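Local coordinates for protein MlnD (Bacillus methylotrophicus, PDB 5IL5) that probably dehydrates beta-hydroxyacyl intermediates on an acyl carrier protein, as the dehydratase domain of a trans-AT polyketide synthase linked to macrolactin formation, at residues I50-I59 with F69-M77; L115-S125 with Y135-E143. All coordinates share one frame; numbering follows the deposited sequence.

Interaction 1 of 2, residues I50-I59 with F69-M77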
# COMPACT_ATOMS: atom_id res chain seq x y z
N ILE A 50 0.74 -5.21 -9.76
CA ILE A 50 0.20 -6.45 -10.30
C ILE A 50 1.33 -7.46 -10.45
O ILE A 50 2.41 -7.13 -10.95
CB ILE A 50 -0.49 -6.21 -11.66
CG1 ILE A 50 -1.60 -5.16 -11.55
CG2 ILE A 50 -1.01 -7.53 -12.24
CD1 ILE A 50 -2.94 -5.69 -11.13
N ASN A 51 1.07 -8.71 -10.08
CA ASN A 51 2.05 -9.77 -10.29
C ASN A 51 1.29 -11.06 -10.60
O ASN A 51 0.68 -11.65 -9.71
CB ASN A 51 2.97 -9.95 -9.09
CG ASN A 51 4.01 -11.03 -9.32
OD1 ASN A 51 4.30 -11.38 -10.48
ND2 ASN A 51 4.62 -11.51 -8.24
N VAL A 52 1.36 -11.49 -11.87
CA VAL A 52 0.76 -12.73 -12.33
C VAL A 52 1.81 -13.72 -12.81
O VAL A 52 1.49 -14.67 -13.53
CB VAL A 52 -0.28 -12.47 -13.44
CG1 VAL A 52 -1.46 -11.69 -12.90
CG2 VAL A 52 0.37 -11.75 -14.62
N SER A 53 3.08 -13.49 -12.45
CA SER A 53 4.15 -14.39 -12.86
C SER A 53 3.84 -15.84 -12.49
O SER A 53 3.92 -16.73 -13.34
CB SER A 53 5.46 -13.92 -12.20
OG SER A 53 6.56 -14.73 -12.58
N ASP A 54 3.46 -16.08 -11.24
CA ASP A 54 3.34 -17.43 -10.69
C ASP A 54 1.93 -18.01 -10.80
O ASP A 54 1.64 -19.03 -10.16
CB ASP A 54 3.79 -17.44 -9.23
CG ASP A 54 5.29 -17.31 -9.09
OD1 ASP A 54 6.01 -17.73 -10.03
OD2 ASP A 54 5.75 -16.79 -8.04
N THR A 55 1.04 -17.40 -11.58
CA THR A 55 -0.20 -18.04 -11.99
C THR A 55 0.07 -18.89 -13.23
O THR A 55 0.93 -18.56 -14.06
CB THR A 55 -1.28 -17.01 -12.32
OG1 THR A 55 -1.07 -16.52 -13.65
CG2 THR A 55 -1.26 -15.85 -11.35
N GLY A 56 -0.67 -19.99 -13.36
CA GLY A 56 -0.38 -20.91 -14.44
C GLY A 56 -1.18 -20.60 -15.69
O GLY A 56 -1.36 -21.45 -16.56
N LEU A 57 -1.59 -19.34 -15.82
CA LEU A 57 -2.62 -18.93 -16.76
C LEU A 57 -1.98 -18.21 -17.93
O LEU A 57 -1.38 -17.14 -17.75
CB LEU A 57 -3.65 -18.03 -16.07
CG LEU A 57 -4.11 -18.46 -14.67
CD1 LEU A 57 -4.76 -17.29 -13.96
CD2 LEU A 57 -5.07 -19.65 -14.73
N TYR A 58 -2.09 -18.79 -19.13
CA TYR A 58 -1.60 -18.15 -20.34
C TYR A 58 -2.49 -18.53 -21.51
O TYR A 58 -3.15 -19.58 -21.50
CB TYR A 58 -0.13 -18.53 -20.63
CG TYR A 58 0.11 -20.02 -20.77
CD1 TYR A 58 -0.12 -20.68 -21.97
CD2 TYR A 58 0.60 -20.76 -19.69
CE1 TYR A 58 0.11 -22.04 -22.09
CE2 TYR A 58 0.83 -22.11 -19.81
CZ TYR A 58 0.59 -22.75 -21.01
OH TYR A 58 0.82 -24.10 -21.12
N ILE A 59 -2.52 -17.66 -22.53
CA ILE A 59 -3.14 -17.97 -23.81
C ILE A 59 -2.10 -17.73 -24.90
O ILE A 59 -1.09 -17.05 -24.69
CB ILE A 59 -4.42 -17.15 -24.09
CG1 ILE A 59 -4.13 -15.65 -24.14
CG2 ILE A 59 -5.47 -17.43 -23.03
CD1 ILE A 59 -5.25 -14.84 -24.80
N PHE A 69 -1.00 -13.47 -20.82
CA PHE A 69 -1.97 -13.57 -19.75
C PHE A 69 -3.36 -13.28 -20.32
O PHE A 69 -3.52 -12.33 -21.10
CB PHE A 69 -1.66 -12.57 -18.64
CG PHE A 69 -2.50 -12.75 -17.41
CD1 PHE A 69 -2.20 -13.74 -16.49
CD2 PHE A 69 -3.59 -11.94 -17.18
CE1 PHE A 69 -2.97 -13.92 -15.37
CE2 PHE A 69 -4.37 -12.12 -16.05
CZ PHE A 69 -4.06 -13.11 -15.15
N PRO A 70 -4.37 -14.07 -19.97
CA PRO A 70 -5.69 -13.90 -20.59
C PRO A 70 -6.18 -12.46 -20.48
O PRO A 70 -6.01 -11.81 -19.45
CB PRO A 70 -6.59 -14.87 -19.81
CG PRO A 70 -5.80 -15.27 -18.61
CD PRO A 70 -4.37 -15.19 -19.01
N PHE A 71 -6.81 -11.98 -21.55
CA PHE A 71 -7.25 -10.60 -21.60
C PHE A 71 -8.22 -10.28 -20.47
O PHE A 71 -7.98 -9.38 -19.66
CB PHE A 71 -7.92 -10.30 -22.95
CG PHE A 71 -6.97 -10.27 -24.09
CD1 PHE A 71 -6.10 -9.20 -24.24
CD2 PHE A 71 -6.94 -11.28 -25.04
CE1 PHE A 71 -5.22 -9.15 -25.29
CE2 PHE A 71 -6.05 -11.23 -26.09
CZ PHE A 71 -5.19 -10.16 -26.22
N LEU A 72 -9.33 -11.02 -20.39
CA LEU A 72 -10.46 -10.57 -19.60
C LEU A 72 -10.24 -10.72 -18.10
O LEU A 72 -10.96 -10.09 -17.32
CB LEU A 72 -11.71 -11.35 -20.01
CG LEU A 72 -12.19 -11.15 -21.45
CD1 LEU A 72 -13.56 -11.78 -21.68
CD2 LEU A 72 -12.20 -9.68 -21.85
N SER A 73 -9.24 -11.49 -17.66
CA SER A 73 -8.97 -11.58 -16.24
C SER A 73 -8.52 -10.24 -15.66
O SER A 73 -8.49 -10.08 -14.43
CB SER A 73 -7.90 -12.63 -15.96
OG SER A 73 -8.45 -13.93 -15.95
N GLN A 74 -8.17 -9.29 -16.52
CA GLN A 74 -7.85 -7.94 -16.06
C GLN A 74 -9.05 -7.27 -15.42
O GLN A 74 -8.89 -6.37 -14.59
CB GLN A 74 -7.35 -7.14 -17.25
CG GLN A 74 -6.02 -7.65 -17.74
CD GLN A 74 -5.64 -7.10 -19.09
OE1 GLN A 74 -5.28 -5.94 -19.22
NE2 GLN A 74 -5.69 -7.95 -20.10
N ILE A 75 -10.27 -7.68 -15.79
CA ILE A 75 -11.45 -7.15 -15.12
C ILE A 75 -11.40 -7.47 -13.63
O ILE A 75 -11.73 -6.63 -12.79
CB ILE A 75 -12.74 -7.69 -15.76
CG1 ILE A 75 -12.81 -7.33 -17.25
CG2 ILE A 75 -13.95 -7.14 -15.03
CD1 ILE A 75 -14.02 -7.93 -17.97
N GLU A 76 -10.98 -8.69 -13.28
CA GLU A 76 -10.80 -9.04 -11.88
C GLU A 76 -9.75 -8.14 -11.22
O GLU A 76 -9.92 -7.71 -10.07
CB GLU A 76 -10.42 -10.51 -11.75
CG GLU A 76 -10.15 -11.00 -10.33
CD GLU A 76 -11.36 -10.90 -9.43
OE1 GLU A 76 -12.49 -10.78 -9.95
OE2 GLU A 76 -11.17 -10.98 -8.19
N MET A 77 -8.66 -7.84 -11.93
CA MET A 77 -7.66 -6.92 -11.38
C MET A 77 -8.30 -5.58 -11.05
O MET A 77 -8.08 -5.02 -9.96
CB MET A 77 -6.52 -6.71 -12.38
CG MET A 77 -5.64 -7.91 -12.63
SD MET A 77 -4.52 -7.68 -14.02
CE MET A 77 -3.84 -9.32 -14.13

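Interaction 2 of 2, residues L115-S125 with Y135-E143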
# COMPACT_ATOMS: atom_id res chain seq x y z
N LEU A 115 -5.73 4.01 -10.45
CA LEU A 115 -7.14 4.31 -10.29
C LEU A 115 -7.31 5.80 -9.99
O LEU A 115 -6.68 6.33 -9.07
CB LEU A 115 -7.76 3.48 -9.16
CG LEU A 115 -7.56 1.97 -9.28
CD1 LEU A 115 -6.35 1.52 -8.49
CD2 LEU A 115 -8.81 1.26 -8.82
N THR A 116 -8.18 6.45 -10.74
CA THR A 116 -8.37 7.89 -10.61
C THR A 116 -9.82 8.19 -10.27
O THR A 116 -10.71 7.96 -11.12
CB THR A 116 -7.96 8.63 -11.89
OG1 THR A 116 -6.64 8.23 -12.28
CG2 THR A 116 -7.95 10.13 -11.63
N PRO A 117 -10.12 8.69 -9.07
CA PRO A 117 -11.50 9.05 -8.74
C PRO A 117 -11.94 10.31 -9.48
O PRO A 117 -11.14 11.19 -9.78
CB PRO A 117 -11.45 9.29 -7.23
CG PRO A 117 -10.04 9.71 -6.98
CD PRO A 117 -9.21 8.92 -7.94
N ASP A 118 -13.24 10.38 -9.78
CA ASP A 118 -13.82 11.57 -10.39
C ASP A 118 -15.30 11.62 -10.03
O ASP A 118 -15.82 10.75 -9.32
CB ASP A 118 -13.55 11.59 -11.90
CG ASP A 118 -14.20 10.44 -12.64
OD1 ASP A 118 -15.17 9.85 -12.13
OD2 ASP A 118 -13.72 10.12 -13.75
N ASN A 119 -15.98 12.65 -10.53
CA ASN A 119 -17.35 12.91 -10.09
C ASN A 119 -18.32 11.86 -10.62
O ASN A 119 -19.23 11.43 -9.90
CB ASN A 119 -17.78 14.31 -10.54
CG ASN A 119 -17.02 15.40 -9.81
OD1 ASN A 119 -15.79 15.44 -9.84
ND2 ASN A 119 -17.76 16.29 -9.15
N GLN A 120 -18.14 11.43 -11.87
CA GLN A 120 -18.93 10.32 -12.38
C GLN A 120 -18.69 9.06 -11.56
O GLN A 120 -19.63 8.35 -11.20
CB GLN A 120 -18.59 10.07 -13.85
CG GLN A 120 -19.17 11.09 -14.79
CD GLN A 120 -20.68 11.07 -14.77
OE1 GLN A 120 -21.30 11.69 -13.90
NE2 GLN A 120 -21.28 10.33 -15.69
N GLY A 121 -17.43 8.79 -11.24
CA GLY A 121 -17.05 7.59 -10.53
C GLY A 121 -15.54 7.52 -10.44
O GLY A 121 -14.91 8.39 -9.82
N ALA A 122 -14.96 6.50 -11.05
CA ALA A 122 -13.52 6.36 -11.09
C ALA A 122 -13.12 5.71 -12.40
O ALA A 122 -13.93 5.05 -13.06
CB ALA A 122 -13.00 5.52 -9.91
N SER A 123 -11.87 5.91 -12.77
CA SER A 123 -11.28 5.28 -13.94
C SER A 123 -10.09 4.45 -13.47
O SER A 123 -9.55 4.66 -12.38
CB SER A 123 -10.82 6.30 -14.98
OG SER A 123 -9.64 6.96 -14.57
N TYR A 124 -9.68 3.52 -14.32
CA TYR A 124 -8.56 2.67 -13.99
C TYR A 124 -7.73 2.44 -15.24
O TYR A 124 -8.26 2.36 -16.35
CB TYR A 124 -9.03 1.34 -13.36
CG TYR A 124 -9.69 0.35 -14.31
CD1 TYR A 124 -8.93 -0.48 -15.11
CD2 TYR A 124 -11.07 0.24 -14.38
CE1 TYR A 124 -9.51 -1.38 -15.96
CE2 TYR A 124 -11.67 -0.67 -15.23
CZ TYR A 124 -10.89 -1.48 -16.02
OH TYR A 124 -11.47 -2.39 -16.87
N SER A 125 -6.42 2.34 -15.04
CA SER A 125 -5.47 2.03 -16.09
C SER A 125 -4.59 0.90 -15.59
O SER A 125 -4.01 1.00 -14.50
CB SER A 125 -4.59 3.23 -16.45
OG SER A 125 -5.27 4.15 -17.28
N TYR A 135 -2.19 -1.52 -20.98
CA TYR A 135 -2.72 -2.80 -21.45
C TYR A 135 -4.23 -2.73 -21.66
O TYR A 135 -4.74 -3.17 -22.70
CB TYR A 135 -2.39 -3.92 -20.45
CG TYR A 135 -0.94 -4.32 -20.37
CD1 TYR A 135 -0.34 -5.02 -21.41
CD2 TYR A 135 -0.17 -4.05 -19.25
CE1 TYR A 135 0.98 -5.40 -21.35
CE2 TYR A 135 1.15 -4.43 -19.17
CZ TYR A 135 1.72 -5.11 -20.23
OH TYR A 135 3.04 -5.50 -20.16
N SER A 136 -4.96 -2.19 -20.68
CA SER A 136 -6.41 -2.04 -20.76
C SER A 136 -6.82 -0.91 -19.82
O SER A 136 -6.08 -0.54 -18.91
CB SER A 136 -7.14 -3.34 -20.40
OG SER A 136 -7.34 -3.45 -19.00
N SER A 137 -8.01 -0.36 -20.07
CA SER A 137 -8.53 0.73 -19.27
C SER A 137 -10.04 0.57 -19.15
O SER A 137 -10.68 -0.13 -19.93
CB SER A 137 -8.20 2.11 -19.87
OG SER A 137 -8.64 2.22 -21.20
N GLY A 138 -10.60 1.23 -18.14
CA GLY A 138 -12.03 1.16 -17.94
C GLY A 138 -12.48 2.07 -16.83
O GLY A 138 -11.70 2.86 -16.28
N ARG A 139 -13.77 1.98 -16.53
CA ARG A 139 -14.42 2.77 -15.50
C ARG A 139 -15.02 1.86 -14.44
O ARG A 139 -15.29 0.68 -14.68
CB ARG A 139 -15.50 3.65 -16.10
CG ARG A 139 -14.95 4.80 -16.90
CD ARG A 139 -16.07 5.69 -17.35
NE ARG A 139 -16.87 6.14 -16.22
CZ ARG A 139 -16.50 7.07 -15.34
NH1 ARG A 139 -15.33 7.67 -15.46
NH2 ARG A 139 -17.31 7.39 -14.35
N LEU A 140 -15.23 2.44 -13.27
CA LEU A 140 -15.78 1.74 -12.12
C LEU A 140 -16.99 2.50 -11.61
O LEU A 140 -16.93 3.72 -11.43
CB LEU A 140 -14.74 1.59 -11.02
CG LEU A 140 -13.42 0.97 -11.48
CD1 LEU A 140 -12.29 1.33 -10.54
CD2 LEU A 140 -13.58 -0.53 -11.58
N GLU A 141 -18.09 1.79 -11.40
CA GLU A 141 -19.24 2.37 -10.74
C GLU A 141 -19.01 2.30 -9.24
O GLU A 141 -18.79 1.22 -8.69
CB GLU A 141 -20.52 1.64 -11.13
CG GLU A 141 -21.69 1.98 -10.23
CD GLU A 141 -23.02 2.00 -10.96
OE1 GLU A 141 -23.08 1.52 -12.12
OE2 GLU A 141 -24.00 2.50 -10.36
N LEU A 142 -19.05 3.46 -8.57
CA LEU A 142 -18.81 3.52 -7.14
C LEU A 142 -20.06 3.68 -6.31
O LEU A 142 -20.05 3.34 -5.12
CB LEU A 142 -17.82 4.65 -6.82
CG LEU A 142 -16.46 4.55 -7.49
CD1 LEU A 142 -15.51 5.58 -6.91
CD2 LEU A 142 -15.89 3.14 -7.36
N GLU A 143 -21.14 4.19 -6.89
CA GLU A 143 -22.41 4.28 -6.18
C GLU A 143 -23.11 2.94 -6.38
O GLU A 143 -23.80 2.72 -7.37
CB GLU A 143 -23.23 5.46 -6.68
CG GLU A 143 -22.45 6.78 -6.72
CD GLU A 143 -22.27 7.42 -5.36
OE1 GLU A 143 -23.01 8.37 -5.04
OE2 GLU A 143 -21.38 6.97 -4.60

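Interaction 1 of 2, residues I50-I59 with F69-M77
Val52 lies across one face of the Phe69 ring, its CG1 4.0 Å from the ring centroid in a CH-pi contact. The pair belongs to the N-terminal hotdog fold of the dehydratase, where the loop between strands 46-50 and 59-61 packs on the chain leading into helix 74-86. With CG anti to the backbone N (chi1 -171°), the Phe69 ring turns back toward this loop although its CB points away. Thr55 OG1 approaches the ring edge in plane, 3.7 Å from Phe69 CE1, while donating a hydrogen bond to Val52 O; that bond ties the two loop residues on the ring together across the type I turn from Val52 to Thr55. Leu57 runs alongside the ring, pointing the same way, and its CB rests against Pro70 CD. Nearer the start of the loop, at Ile50, Met77 stretches out from the helix, extended beyond CG. Its SD meets both CD1 and CG2 of Ile50, at 3.8 and 3.9 Å, and its CE reaches Val52 CG1, so Val52 bridges the methionine and the phenylalanine. Met102 of strand 102-103 also packs on both Phe69 and Met77. No hydrogen bond spans the two segments, and nearly all the contact is apolar. Next to Met77 in the helix, Glu76 turns its carboxylate to other parts of the fold: OE2 hydrogen-bonds with His33 NE2 and forms a salt bridge with Arg79. Where the loop passes into strand 59-61, Ile59 crosses Phe71 at about a right angle, its CD1 3.9 Å from both CD2 and CE2 of the ring.

Interaction 2 of 2, residues L115-S125 with Y135-E143
A chi1 of 72° sets Tyr124 CG between its own backbone N and carbonyl carbon and lays the ring over Gly138 on the next strand. This is the antiparallel hairpin of strands 122-128 and 134-140 in the N-terminal hotdog fold. Gly138 CA sits over the ring face, 3.7 Å from its centroid, and Gly138 N also lies above the ring's centre. The same two residues form a hydrogen-bonded pair, Tyr124 N to Gly138 O (2.9 Å) and Gly138 N to Tyr124 O (3.2 Å), so ring and backbone grip the glycine together. Leu140, whose side chain is on the same face, brings CG to 3.8 Å from Tyr124 CD2 and its CD1 against Leu115 CD2. This apolar face packs on helix 74-86 through Ala78 and Ala81, and Phe43 of the second subunit touches Leu115 and Ala122. On the other face Arg139, bent at chi3 (55°), curls toward the turn at 118-121. Its guanidinium is nearly coplanar with the Asp118 carboxylate, forming a salt bridge, NH1 to OD2 at 3.4 Å, whose hydrogen bond is weak. Asp118 OD1 meanwhile accepts Gly121 N at 2.7 Å in an Asx motif, approached nearly along its C-O axis.

Both contacts belong to the N-terminal hotdog half and adjoin helix 74-86, but they use it differently. Interaction 1 is buried near the middle of the chain and includes residues 74-77 of that helix, joined to a loop mainly by apolar side chains, with no hydrogen bond between the segments. Interaction 2 lies farther out: backbone hydrogen bonds pair two strands, one face of them rests on the same helix, and the other carries a salt bridge at a solvent-exposed turn. Each contact places an aromatic ring against a smaller group, a valine methyl in one and a glycine in the other. Their centres are about 20 Å apart, yet they meet where Gln74 OE1 forms a weak hydrogen bond with Ser136 OG.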